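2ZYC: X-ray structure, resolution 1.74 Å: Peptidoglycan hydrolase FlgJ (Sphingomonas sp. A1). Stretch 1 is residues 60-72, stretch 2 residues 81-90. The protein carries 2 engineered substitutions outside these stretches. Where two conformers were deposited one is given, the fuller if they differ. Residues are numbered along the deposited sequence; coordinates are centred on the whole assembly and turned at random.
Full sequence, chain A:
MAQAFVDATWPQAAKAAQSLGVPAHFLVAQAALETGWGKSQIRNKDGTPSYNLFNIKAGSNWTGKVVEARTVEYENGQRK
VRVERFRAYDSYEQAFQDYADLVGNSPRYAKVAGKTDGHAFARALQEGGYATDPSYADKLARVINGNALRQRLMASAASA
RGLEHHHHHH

Stretch 1 (60-72) SNWTGKVVEARTV
Stretch 2, residues 81-90: VRVERFRAYD

Two antiparallel strands, one running through Val 66 to Thr 71 and the other from Arg 82 through Arg 87, pair in a twisted ribbon, their N-to-C directions 138° apart and their axes 4.5 Å apart at closest approach. Val 67 faces Phe 86 (CA to CA 5.2 Å), Ala 69 faces Glu 84 (5.4 Å between CA atoms) and Thr 71 faces Arg 82 (5.3 Å between CA atoms), all as hydrogen-bonded pairs; Glu 68 with Arg 85 and Arg 70 with Val 83 are the closer non-hydrogen-bonded pairs, at 4.7 and 4.5 Å between CA atoms. Backbone torsions are extended, for example -124/131 at Val 67 and -115/150 at Phe 86. Val 67 N donates to Phe 86 O (2.9 Å) and Phe 86 N to Val 67 O (2.8 Å); Ala 69 N donates to Glu 84 O (3.0 Å) and Glu 84 N to Ala 69 O (2.8 Å). At the far end Thr 71 N to Arg 82 O is 2.8 Å, but the return bond, Arg 82 N to Thr 71 O, is weak at 3.3 Å.

One face carries Lys 65, Val 67, Ala 69, Thr 71, Arg 82, Glu 84, Phe 86 and Ala 88. Phe 86 (chi1 m, chi2 -83°) lays its ring along the opposing strand, so that CE2 lies 3.7 Å from Ala 69 CB and CZ 3.9 Å from Thr 71 CG2. Val 67, chi1 p, brings CG1 to 4.0 Å from Ala 88 CB. Thr 71 is also p; its OG1 meets water 4 at 3.0 Å, and that water donates to Glu 84 OE2 (2.7 Å). Glu 84 (t, p) turns its carboxylate back to its own strand: OE2 forms a salt bridge with Arg 82 NH2 (3.2 Å), while OE1 accepts from Arg 85 N (2.9 Å).

Glu 68 and Arg 85, both m then t, share the other face with Arg 70 and Val 83; these rotamers bring Glu 68 OE2 to 3.8 Å from Arg 85 NH1, a long salt bridge with the oxygen near the guanidinium plane.

Before the strand, Trp 62 points toward the second strand and packs against Arg 87, Ala 88 and Tyr 89. Its chi1 t and chi2 -102° set NE1 to donate to Lys 65 O (2.8 Å), which also accepts from Ala 88 N (2.9 Å), and turn a ring face to Arg 87 CD, 3.7 Å from the six-membered ring centroid of Trp 62 in a CH-pi contact. Arg 87, m and then fully extended (t, t), thereby carries NE and NH1 to partners elsewhere in the structure, while NH2 meets water 1 (2.9 Å), which donates to Asn 61 OD1 (2.6 Å). Trp 62 CH2 meets Tyr 89 CE1 at 3.6 Å, their planes 73° apart.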

# COMPACT_ATOMS: atom_id res chain seq x y z
N SER A 60 -5.81 17.96 -7.80
CA SER A 60 -5.34 19.11 -8.57
C SER A 60 -3.81 19.19 -8.71
O SER A 60 -3.32 19.77 -9.68
CB SER A 60 -5.86 20.41 -7.95
OG SER A 60 -5.47 20.49 -6.59
N ASN A 61 -3.08 18.62 -7.76
CA ASN A 61 -1.61 18.64 -7.80
C ASN A 61 -1.02 17.44 -8.55
O ASN A 61 0.20 17.24 -8.56
CB ASN A 61 -1.04 18.71 -6.38
CG ASN A 61 -1.26 17.43 -5.60
OD1 ASN A 61 -2.07 16.60 -5.99
ND2 ASN A 61 -0.55 17.27 -4.48
N TRP A 62 -1.89 16.62 -9.16
CA TRP A 62 -1.45 15.49 -9.98
C TRP A 62 -1.60 15.78 -11.47
O TRP A 62 -2.71 16.03 -11.95
CB TRP A 62 -2.24 14.22 -9.62
CG TRP A 62 -1.92 13.03 -10.47
CD1 TRP A 62 -2.67 12.54 -11.51
CD2 TRP A 62 -0.79 12.17 -10.35
NE1 TRP A 62 -2.06 11.44 -12.05
CE2 TRP A 62 -0.90 11.18 -11.36
CE3 TRP A 62 0.33 12.14 -9.50
CZ2 TRP A 62 0.05 10.17 -11.53
CZ3 TRP A 62 1.28 11.12 -9.67
CH2 TRP A 62 1.12 10.15 -10.68
N THR A 63 -0.48 15.74 -12.19
CA THR A 63 -0.46 16.01 -13.63
C THR A 63 -0.04 14.76 -14.41
O THR A 63 0.18 14.82 -15.63
CB THR A 63 0.49 17.17 -13.97
OG1 THR A 63 1.80 16.85 -13.50
CG2 THR A 63 0.01 18.47 -13.31
N GLY A 64 0.08 13.64 -13.71
CA GLY A 64 0.40 12.37 -14.35
C GLY A 64 -0.80 11.74 -15.04
O GLY A 64 -1.84 12.39 -15.23
N LYS A 65 -0.64 10.48 -15.42
CA LYS A 65 -1.72 9.72 -16.01
C LYS A 65 -2.86 9.55 -15.00
O LYS A 65 -2.62 9.38 -13.81
CB LYS A 65 -1.21 8.35 -16.46
CG LYS A 65 -2.17 7.57 -17.33
CD LYS A 65 -1.57 6.25 -17.76
CE LYS A 65 -2.49 5.52 -18.73
NZ LYS A 65 -1.76 4.48 -19.50
N VAL A 66 -4.08 9.61 -15.51
CA VAL A 66 -5.29 9.50 -14.71
C VAL A 66 -6.17 8.36 -15.21
O VAL A 66 -6.35 8.18 -16.42
CB VAL A 66 -6.09 10.83 -14.71
CG1 VAL A 66 -7.46 10.65 -14.06
CG2 VAL A 66 -5.29 11.93 -14.01
N VAL A 67 -6.71 7.59 -14.27
CA VAL A 67 -7.68 6.56 -14.58
C VAL A 67 -8.95 6.82 -13.78
O VAL A 67 -8.90 7.08 -12.57
CB VAL A 67 -7.10 5.12 -14.37
CG1 VAL A 67 -6.56 4.95 -12.94
CG2 VAL A 67 -8.15 4.06 -14.70
N GLU A 68 -10.08 6.80 -14.46
CA GLU A 68 -11.36 6.95 -13.79
C GLU A 68 -11.88 5.58 -13.39
O GLU A 68 -11.74 4.60 -14.13
CB GLU A 68 -12.37 7.70 -14.67
CG GLU A 68 -12.10 9.20 -14.73
CD GLU A 68 -12.88 9.93 -15.81
OE1 GLU A 68 -13.94 9.43 -16.25
OE2 GLU A 68 -12.42 11.01 -16.23
N ALA A 69 -12.45 5.51 -12.19
CA ALA A 69 -13.05 4.28 -11.69
C ALA A 69 -14.23 4.62 -10.79
O ALA A 69 -14.23 5.64 -10.09
CB ALA A 69 -12.02 3.45 -10.94
N ARG A 70 -15.26 3.78 -10.83
CA ARG A 70 -16.45 4.02 -10.04
C ARG A 70 -16.25 3.59 -8.58
O ARG A 70 -15.65 2.54 -8.30
CB ARG A 70 -17.67 3.34 -10.66
CG ARG A 70 -18.14 3.98 -11.97
CD ARG A 70 -19.17 3.10 -12.67
NE ARG A 70 -18.70 1.71 -12.73
CZ ARG A 70 -19.47 0.65 -12.53
NH1 ARG A 70 -20.76 0.79 -12.27
NH2 ARG A 70 -18.94 -0.56 -12.60
N THR A 71 -16.74 4.41 -7.66
CA THR A 71 -16.71 4.08 -6.24
C THR A 71 -18.14 3.96 -5.71
O THR A 71 -19.10 4.17 -6.46
CB THR A 71 -15.91 5.12 -5.41
OG1 THR A 71 -16.48 6.43 -5.57
CG2 THR A 71 -14.45 5.15 -5.84
N VAL A 72 -18.27 3.62 -4.43
CA VAL A 72 -19.57 3.50 -3.76
C VAL A 72 -20.03 4.84 -3.18
O VAL A 72 -19.28 5.53 -2.49
CB VAL A 72 -19.55 2.40 -2.65
CG1 VAL A 72 -20.71 2.56 -1.68
CG2 VAL A 72 -19.55 1.00 -3.27
N VAL A 81 -23.32 5.57 -6.84
CA VAL A 81 -22.09 5.40 -7.61
C VAL A 81 -21.52 6.76 -8.05
O VAL A 81 -22.20 7.54 -8.72
CB VAL A 81 -22.33 4.48 -8.86
CG1 VAL A 81 -21.14 4.51 -9.80
CG2 VAL A 81 -22.64 3.04 -8.43
N ARG A 82 -20.28 7.02 -7.64
CA ARG A 82 -19.53 8.19 -8.08
C ARG A 82 -18.44 7.74 -9.04
O ARG A 82 -17.94 6.62 -8.93
CB ARG A 82 -18.85 8.88 -6.90
CG ARG A 82 -19.72 9.83 -6.11
CD ARG A 82 -18.89 10.69 -5.16
NE ARG A 82 -18.09 11.69 -5.87
CZ ARG A 82 -16.76 11.72 -5.90
NH1 ARG A 82 -16.14 12.67 -6.59
NH2 ARG A 82 -16.04 10.81 -5.25
N VAL A 83 -18.08 8.60 -9.98
CA VAL A 83 -16.85 8.40 -10.74
C VAL A 83 -15.73 9.14 -10.00
O VAL A 83 -15.83 10.34 -9.73
CB VAL A 83 -16.97 8.90 -12.20
CG1 VAL A 83 -15.66 8.72 -12.94
CG2 VAL A 83 -18.09 8.16 -12.93
N GLU A 84 -14.67 8.40 -9.67
CA GLU A 84 -13.51 8.97 -8.99
C GLU A 84 -12.29 8.96 -9.90
O GLU A 84 -12.14 8.07 -10.74
CB GLU A 84 -13.22 8.21 -7.69
CG GLU A 84 -12.10 8.79 -6.82
CD GLU A 84 -12.38 10.21 -6.37
OE1 GLU A 84 -12.07 11.15 -7.14
OE2 GLU A 84 -12.90 10.38 -5.25
N ARG A 85 -11.43 9.96 -9.73
CA ARG A 85 -10.22 10.09 -10.53
C ARG A 85 -9.03 9.59 -9.72
O ARG A 85 -8.75 10.11 -8.63
CB ARG A 85 -10.01 11.53 -10.99
CG ARG A 85 -11.03 11.95 -12.05
CD ARG A 85 -11.04 13.44 -12.29
NE ARG A 85 -9.72 13.96 -12.62
CZ ARG A 85 -9.18 13.98 -13.83
NH1 ARG A 85 -9.85 13.51 -14.88
NH2 ARG A 85 -7.96 14.49 -14.00
N PHE A 86 -8.37 8.58 -10.25
CA PHE A 86 -7.23 7.94 -9.59
C PHE A 86 -5.94 8.15 -10.36
O PHE A 86 -5.94 8.25 -11.59
CB PHE A 86 -7.49 6.44 -9.45
CG PHE A 86 -8.58 6.11 -8.49
CD1 PHE A 86 -8.32 6.05 -7.12
CD2 PHE A 86 -9.87 5.85 -8.95
CE1 PHE A 86 -9.35 5.74 -6.21
CE2 PHE A 86 -10.90 5.54 -8.06
CZ PHE A 86 -10.64 5.49 -6.68
N ARG A 87 -4.83 8.18 -9.63
CA ARG A 87 -3.52 8.22 -10.26
C ARG A 87 -3.26 6.91 -11.00
O ARG A 87 -3.75 5.86 -10.59
CB ARG A 87 -2.44 8.47 -9.21
CG ARG A 87 -2.69 9.73 -8.40
CD ARG A 87 -1.53 10.03 -7.44
NE ARG A 87 -1.83 11.19 -6.60
CZ ARG A 87 -0.95 11.78 -5.80
NH1 ARG A 87 0.30 11.35 -5.73
NH2 ARG A 87 -1.32 12.82 -5.06
N ALA A 88 -2.51 6.99 -12.09
CA ALA A 88 -2.03 5.79 -12.79
C ALA A 88 -0.54 5.89 -13.05
O ALA A 88 -0.01 7.00 -13.26
CB ALA A 88 -2.81 5.56 -14.09
N TYR A 89 0.12 4.74 -13.05
CA TYR A 89 1.58 4.69 -13.09
C TYR A 89 2.02 3.72 -14.19
O TYR A 89 1.20 3.02 -14.76
CB TYR A 89 2.12 4.22 -11.75
CG TYR A 89 1.64 5.03 -10.56
CD1 TYR A 89 2.21 6.27 -10.26
CD2 TYR A 89 0.61 4.54 -9.74
CE1 TYR A 89 1.77 7.01 -9.15
CE2 TYR A 89 0.17 5.27 -8.64
CZ TYR A 89 0.75 6.50 -8.35
OH TYR A 89 0.30 7.21 -7.26
N ASP A 90 3.33 3.68 -14.44
CA ASP A 90 3.91 2.77 -15.43
C ASP A 90 4.37 1.44 -14.83
O ASP A 90 4.70 0.51 -15.57
CB ASP A 90 5.10 3.43 -16.15
CG ASP A 90 4.77 4.79 -16.73
OD1 ASP A 90 3.67 4.96 -17.32
OD2 ASP A 90 5.62 5.69 -16.62
O HOH W 1 -3.64 14.49 -5.70
O HOH W 2 -5.62 15.06 -11.53
O HOH W 3 1.70 8.72 -14.34
O HOH W 4 -14.31 8.25 -4.44